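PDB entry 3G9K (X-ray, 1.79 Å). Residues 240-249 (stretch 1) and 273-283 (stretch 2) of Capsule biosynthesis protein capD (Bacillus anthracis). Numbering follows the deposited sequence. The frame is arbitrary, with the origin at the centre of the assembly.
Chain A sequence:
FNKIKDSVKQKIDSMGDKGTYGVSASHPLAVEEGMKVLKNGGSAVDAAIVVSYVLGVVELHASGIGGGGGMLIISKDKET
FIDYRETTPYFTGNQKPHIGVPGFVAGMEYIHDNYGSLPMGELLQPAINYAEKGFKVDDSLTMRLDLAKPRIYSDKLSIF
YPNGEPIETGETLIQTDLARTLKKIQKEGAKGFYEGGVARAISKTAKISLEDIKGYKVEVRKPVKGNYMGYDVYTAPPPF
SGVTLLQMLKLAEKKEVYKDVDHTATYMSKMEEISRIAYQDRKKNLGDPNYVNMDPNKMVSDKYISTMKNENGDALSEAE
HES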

ATOM      1  N   PHE A 240      -0.292  -8.838   8.340  1.00 25.77           N
ATOM      2  CA  PHE A 240       0.593  -7.883   7.636  1.00 25.41           C
ATOM      3  C   PHE A 240       2.033  -8.125   8.125  1.00 25.90           C
ATOM      4  O   PHE A 240       2.238  -8.877   9.090  1.00 26.04           O
ATOM      5  CB  PHE A 240       0.143  -6.439   7.888  1.00 25.02           C
ATOM      6  CG  PHE A 240      -1.153  -6.060   7.176  1.00 25.68           C
ATOM      7  CD1 PHE A 240      -1.122  -5.217   6.082  1.00 26.79           C
ATOM      8  CD2 PHE A 240      -2.382  -6.557   7.607  1.00 26.39           C
ATOM      9  CE1 PHE A 240      -2.299  -4.853   5.420  1.00 24.25           C
ATOM     10  CE2 PHE A 240      -3.577  -6.217   6.952  1.00 24.03           C
ATOM     11  CZ  PHE A 240      -3.526  -5.368   5.853  1.00 24.96           C
ATOM     12  N   SER A 241       3.025  -7.464   7.517  1.00 24.89           N
ATOM     13  CA  SER A 241       4.439  -7.746   7.811  1.00 24.68           C
ATOM     14  C   SER A 241       5.231  -6.566   8.387  1.00 22.54           C
ATOM     15  O   SER A 241       6.390  -6.373   8.096  1.00 22.93           O
ATOM     16  CB  SER A 241       5.091  -8.264   6.536  1.00 24.54           C
ATOM     17  OG  SER A 241       4.549  -9.546   6.270  1.00 26.46           O
ATOM     18  N   GLY A 242       4.603  -5.811   9.251  1.00 22.12           N
ATOM     19  CA  GLY A 242       5.307  -4.777   9.990  1.00 22.74           C
ATOM     20  C   GLY A 242       6.377  -5.328  10.922  1.00 22.92           C
ATOM     21  O   GLY A 242       7.410  -4.701  11.085  1.00 21.66           O
ATOM     22  N   VAL A 243       6.138  -6.487  11.531  1.00 22.97           N
ATOM     23  CA  VAL A 243       7.194  -7.128  12.358  1.00 23.74           C
ATOM     24  C   VAL A 243       8.500  -7.348  11.553  1.00 23.65           C
ATOM     25  O   VAL A 243       9.592  -6.998  11.999  1.00 23.94           O
ATOM     26  CB  VAL A 243       6.736  -8.463  12.982  1.00 24.12           C
ATOM     27  CG1 VAL A 243       7.946  -9.200  13.589  1.00 23.36           C
ATOM     28  CG2 VAL A 243       5.626  -8.239  14.036  1.00 27.09           C
ATOM     29  N   THR A 244       8.371  -7.888  10.353  1.00 23.64           N
ATOM     30  CA  THR A 244       9.519  -8.148   9.490  1.00 23.53           C
ATOM     31  C   THR A 244      10.253  -6.860   9.143  1.00 22.56           C
ATOM     32  O   THR A 244      11.459  -6.820   9.169  1.00 23.13           O
ATOM     33  CB  THR A 244       9.084  -8.874   8.214  1.00 22.99           C
ATOM     34  OG1 THR A 244       8.418 -10.089   8.566  1.00 26.90           O
ATOM     35  CG2 THR A 244      10.278  -9.204   7.317  1.00 24.76           C
ATOM     36  N   LEU A 245       9.511  -5.808   8.813  1.00 22.54           N
ATOM     37  CA  LEU A 245      10.130  -4.532   8.450  1.00 23.02           C
ATOM     38  C   LEU A 245      10.901  -3.948   9.618  1.00 23.15           C
ATOM     39  O   LEU A 245      12.051  -3.534   9.460  1.00 21.87           O
ATOM     40  CB  LEU A 245       9.052  -3.540   7.987  1.00 22.95           C
ATOM     41  CG  LEU A 245       9.457  -2.074   7.877  1.00 23.22           C
ATOM     42  CD1 LEU A 245      10.711  -1.856   7.020  1.00 25.48           C
ATOM     43  CD2 LEU A 245       8.242  -1.296   7.326  1.00 24.00           C
ATOM     44  N   LEU A 246      10.293  -3.960  10.804  1.00 24.25           N
ATOM     45  CA  LEU A 246      10.932  -3.394  11.994  1.00 24.83           C
ATOM     46  C   LEU A 246      12.163  -4.198  12.498  1.00 24.94           C
ATOM     47  O   LEU A 246      13.150  -3.624  12.941  1.00 24.63           O
ATOM     48  CB  LEU A 246       9.912  -3.297  13.135  1.00 25.56           C
ATOM     49  CG  LEU A 246       9.900  -2.038  13.996  1.00 28.31           C
ATOM     50  CD1 LEU A 246       9.089  -2.268  15.273  1.00 25.86           C
ATOM     51  CD2 LEU A 246      11.249  -1.429  14.253  1.00 26.45           C
ATOM     52  N   GLN A 247      12.060  -5.516  12.472  1.00 24.82           N
ATOM     53  CA  GLN A 247      13.220  -6.377  12.663  1.00 25.08           C
ATOM     54  C   GLN A 247      14.399  -6.015  11.742  1.00 25.23           C
ATOM     55  O   GLN A 247      15.547  -5.890  12.206  1.00 26.16           O
ATOM     56  CB  GLN A 247      12.834  -7.841  12.415  1.00 24.82           C
ATOM     57  CG  GLN A 247      11.950  -8.434  13.483  1.00 26.18           C
ATOM     58  CD  GLN A 247      11.470  -9.835  13.140  1.00 26.62           C
ATOM     59  OE1 GLN A 247      11.513 -10.258  11.977  1.00 26.43           O
ATOM     60  NE2 GLN A 247      11.021 -10.583  14.174  1.00 29.68           N
HETATM   61  N   MSE A 248      14.110  -5.866  10.478  1.00 30.17           N
HETATM   62  CA  MSE A 248      15.120  -5.491   9.489  1.00 30.15           C
HETATM   63  C   MSE A 248      15.721  -4.105   9.748  1.00 30.41           C
HETATM   64  O   MSE A 248      16.934  -3.925   9.623  1.00 30.32           O
HETATM   65  CB  MSE A 248      14.557  -5.572   8.075  1.00 29.38           C
HETATM   66  CG  MSE A 248      14.378  -6.985   7.552  1.00 28.37           C
HETATM   67 SE   MSE A 248      13.711  -7.105   5.757  0.50 22.78          SE
HETATM   68  CE  MSE A 248      15.046  -6.078   4.824  1.00 28.00           C
ATOM     69  N   LEU A 249      14.868  -3.133  10.071  1.00 23.60           N
ATOM     70  CA  LEU A 249      15.346  -1.805  10.439  1.00 24.64           C
ATOM     71  C   LEU A 249      16.269  -1.894  11.659  1.00 25.62           C
ATOM     72  O   LEU A 249      17.328  -1.284  11.665  1.00 25.49           O
ATOM     73  CB  LEU A 249      14.185  -0.856  10.740  1.00 24.50           C
ATOM     74  CG  LEU A 249      13.292  -0.426   9.554  1.00 23.97           C
ATOM     75  CD1 LEU A 249      12.056   0.289  10.084  1.00 23.29           C
ATOM     76  CD2 LEU A 249      14.047   0.474   8.526  1.00 22.44           C
ATOM     77  N   GLU A 273      21.736 -10.314   3.914  1.00 35.16           N
ATOM     78  CA  GLU A 273      21.840 -11.133   5.108  1.00 36.15           C
ATOM     79  C   GLU A 273      20.706 -10.789   6.074  1.00 35.13           C
ATOM     80  O   GLU A 273      20.006 -11.680   6.540  1.00 34.32           O
ATOM     81  CB  GLU A 273      23.222 -10.953   5.761  1.00 36.38           C
ATOM     82  CG  GLU A 273      24.392 -11.438   4.883  1.00 38.89           C
ATOM     83  CD  GLU A 273      25.752 -10.871   5.321  1.00 39.65           C
ATOM     84  OE1 GLU A 273      25.973 -10.715   6.542  1.00 43.90           O
ATOM     85  OE2 GLU A 273      26.605 -10.588   4.445  1.00 46.34           O
ATOM     86  N   ILE A 274      20.514  -9.490   6.326  1.00 35.25           N
ATOM     87  CA  ILE A 274      19.468  -8.991   7.243  1.00 34.84           C
ATOM     88  C   ILE A 274      18.062  -9.404   6.796  1.00 34.46           C
ATOM     89  O   ILE A 274      17.226  -9.774   7.627  1.00 33.93           O
ATOM     90  CB  ILE A 274      19.543  -7.443   7.396  1.00 35.06           C
ATOM     91  CG1 ILE A 274      20.808  -7.037   8.160  1.00 33.92           C
ATOM     92  CG2 ILE A 274      18.307  -6.897   8.127  1.00 35.49           C
ATOM     93  CD1 ILE A 274      21.162  -5.563   8.078  1.00 34.27           C
ATOM     94  N   SER A 275      17.805  -9.355   5.485  1.00 34.47           N
ATOM     95  CA  SER A 275      16.496  -9.711   4.959  1.00 34.95           C
ATOM     96  C   SER A 275      16.215 -11.214   5.032  1.00 34.73           C
ATOM     97  O   SER A 275      15.113 -11.606   5.352  1.00 32.87           O
ATOM     98  CB  SER A 275      16.298  -9.196   3.530  1.00 35.02           C
ATOM     99  OG  SER A 275      17.295  -9.670   2.663  1.00 37.81           O
ATOM    100  N   ARG A 276      17.190 -12.067   4.730  1.00 35.74           N
ATOM    101  CA  ARG A 276      16.900 -13.504   4.819  1.00 36.50           C
ATOM    102  C   ARG A 276      16.760 -13.934   6.285  1.00 35.91           C
ATOM    103  O   ARG A 276      15.907 -14.738   6.591  1.00 36.17           O
ATOM    104  CB  ARG A 276      17.880 -14.367   4.017  1.00 37.14           C
ATOM    105  CG  ARG A 276      19.268 -14.412   4.526  1.00 38.31           C
ATOM    106  CD  ARG A 276      19.965 -15.766   4.252  1.00 39.67           C
ATOM    107  NE  ARG A 276      21.242 -15.696   4.954  1.00 42.59           N
ATOM    108  CZ  ARG A 276      22.386 -15.263   4.423  1.00 44.43           C
ATOM    109  NH1 ARG A 276      22.475 -14.957   3.138  1.00 46.58           N
ATOM    110  NH2 ARG A 276      23.477 -15.189   5.174  1.00 46.27           N
ATOM    111  N   ILE A 277      17.519 -13.338   7.197  1.00 35.98           N
ATOM    112  CA  ILE A 277      17.291 -13.599   8.622  1.00 36.35           C
ATOM    113  C   ILE A 277      15.836 -13.306   8.984  1.00 36.52           C
ATOM    114  O   ILE A 277      15.127 -14.160   9.489  1.00 36.22           O
ATOM    115  CB  ILE A 277      18.195 -12.758   9.541  1.00 36.26           C
ATOM    116  CG1 ILE A 277      19.651 -13.228   9.440  1.00 36.96           C
ATOM    117  CG2 ILE A 277      17.743 -12.903  10.985  1.00 36.70           C
ATOM    118  CD1 ILE A 277      20.661 -12.305  10.135  1.00 37.04           C
ATOM    119  N   ALA A 278      15.389 -12.090   8.694  1.00 36.27           N
ATOM    120  CA  ALA A 278      14.035 -11.687   9.044  1.00 36.79           C
ATOM    121  C   ALA A 278      12.973 -12.507   8.305  1.00 37.11           C
ATOM    122  O   ALA A 278      11.979 -12.909   8.911  1.00 36.81           O
ATOM    123  CB  ALA A 278      13.847 -10.205   8.786  1.00 36.09           C
ATOM    124  N   TYR A 279      13.168 -12.752   7.009  1.00 37.48           N
ATOM    125  CA  TYR A 279      12.200 -13.542   6.238  1.00 38.18           C
ATOM    126  C   TYR A 279      12.108 -14.958   6.789  1.00 39.01           C
ATOM    127  O   TYR A 279      11.020 -15.536   6.861  1.00 38.02           O
ATOM    128  CB  TYR A 279      12.552 -13.601   4.757  1.00 37.72           C
ATOM    129  CG  TYR A 279      12.138 -12.369   3.951  1.00 36.92           C
ATOM    130  CD1 TYR A 279      11.422 -12.506   2.760  1.00 37.18           C
ATOM    131  CD2 TYR A 279      12.463 -11.077   4.379  1.00 37.09           C
ATOM    132  CE1 TYR A 279      11.055 -11.396   2.014  1.00 36.93           C
ATOM    133  CE2 TYR A 279      12.093  -9.953   3.634  1.00 37.26           C
ATOM    134  CZ  TYR A 279      11.403 -10.118   2.453  1.00 37.08           C
ATOM    135  OH  TYR A 279      11.032  -9.014   1.709  1.00 35.67           O
ATOM    136  N   GLN A 280      13.253 -15.511   7.185  1.00 40.45           N
ATOM    137  CA  GLN A 280      13.272 -16.821   7.844  1.00 42.16           C
ATOM    138  C   GLN A 280      12.394 -16.836   9.097  1.00 43.31           C
ATOM    139  O   GLN A 280      11.495 -17.677   9.239  1.00 43.47           O
ATOM    140  CB  GLN A 280      14.705 -17.201   8.216  1.00 42.12           C
ATOM    141  CG  GLN A 280      15.530 -17.683   7.040  1.00 43.09           C
ATOM    142  CD  GLN A 280      16.923 -18.123   7.451  1.00 43.15           C
ATOM    143  OE1 GLN A 280      17.286 -18.085   8.645  1.00 44.76           O
ATOM    144  NE2 GLN A 280      17.718 -18.542   6.469  1.00 43.02           N
ATOM    145  N   ASP A 281      12.670 -15.898   9.996  1.00 44.55           N
ATOM    146  CA  ASP A 281      11.918 -15.720  11.237  1.00 45.85           C
ATOM    147  C   ASP A 281      10.396 -15.638  11.014  1.00 47.31           C
ATOM    148  O   ASP A 281       9.616 -16.150  11.818  1.00 47.56           O
ATOM    149  CB  ASP A 281      12.403 -14.440  11.938  1.00 45.66           C
ATOM    150  CG  ASP A 281      12.271 -14.510  13.440  1.00 45.61           C
ATOM    151  OD1 ASP A 281      13.233 -14.951  14.095  1.00 45.76           O
ATOM    152  OD2 ASP A 281      11.219 -14.109  13.972  1.00 45.68           O
ATOM    153  N   ARG A 282       9.980 -14.971   9.935  1.00 49.09           N
ATOM    154  CA  ARG A 282       8.565 -14.891   9.563  1.00 50.18           C
ATOM    155  C   ARG A 282       8.060 -16.254   9.137  1.00 52.50           C
ATOM    156  O   ARG A 282       6.932 -16.629   9.439  1.00 52.90           O
ATOM    157  CB  ARG A 282       8.384 -13.904   8.408  1.00 50.31           C
ATOM    158  CG  ARG A 282       6.948 -13.610   7.994  1.00 49.93           C
ATOM    159  CD  ARG A 282       6.994 -12.598   6.855  1.00 50.59           C
ATOM    160  NE  ARG A 282       5.694 -12.263   6.279  1.00 50.58           N
ATOM    161  CZ  ARG A 282       5.134 -12.882   5.243  1.00 50.54           C
ATOM    162  NH1 ARG A 282       3.962 -12.452   4.793  1.00 50.27           N
ATOM    163  NH2 ARG A 282       5.722 -13.919   4.651  1.00 50.75           N
ATOM    164  N   LYS A 283       8.917 -16.986   8.434  1.00 55.25           N
ATOM    165  CA  LYS A 283       8.567 -18.278   7.867  1.00 57.23           C
ATOM    166  C   LYS A 283       8.319 -19.283   8.982  1.00 58.23           C
ATOM    167  O   LYS A 283       7.251 -19.917   9.031  1.00 58.78           O
ATOM    168  CB  LYS A 283       9.684 -18.769   6.929  1.00 57.10           C
ATOM    169  CG  LYS A 283       9.287 -19.896   5.970  1.00 56.76           C
ATOM    170  CD  LYS A 283      10.517 -20.542   5.324  1.00 57.41           C
ATOM    171  CE  LYS A 283      11.266 -21.474   6.296  1.00 57.68           C
ATOM    172  NZ  LYS A 283      12.514 -22.055   5.705  1.00 57.26           N
TER
HETATM  173  O   HOH W   1       9.753 -11.496  10.409  1.00 43.36           O

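The two helices pack in a roughly antiparallel manner, their axes 9.2 Å apart at closest approach and their N-to-C directions 146° apart, so that the start of stretch 1 meets the end of stretch 2. Ser241, at the N-cap position, makes no capping bond with its side chain; instead its OG accepts a hydrogen bond from Arg282 NE (2.9 Å), supplemented by a weak one from Arg282 NH1 (3.3 Å). The hydroxyl lies near the guanidinium plane, where the N-H groups point.

One turn on, Thr244 faces Ala278, with their CA atoms 5.8 Å apart; the alanine CB points toward stretch 1. Thr244 CG2 lies 4.0 Å from Ala278 CB, while Thr244 OG1 donates to a water (2.7 Å from Thr244 OG1 to the water O). That water in turn donates to Gln247 OE1 (2.7 Å) and to Ala278 O (3.0 Å), tying both helices together. Gln247 also brings NE2 to 3.5 Å from Asp281 OD2, a polar approach without a direct hydrogen bond.

Met248, a selenomethionine, buries the most surface. Its side chain sits as a knob among Ile274, Ser275, Ala278 and Tyr279, with CG 3.5 Å from Ala278 CB and CE 3.6 Å from Ser275 CB. Its SE meets the Tyr279 ring at the edge, 3.9 Å from CE2.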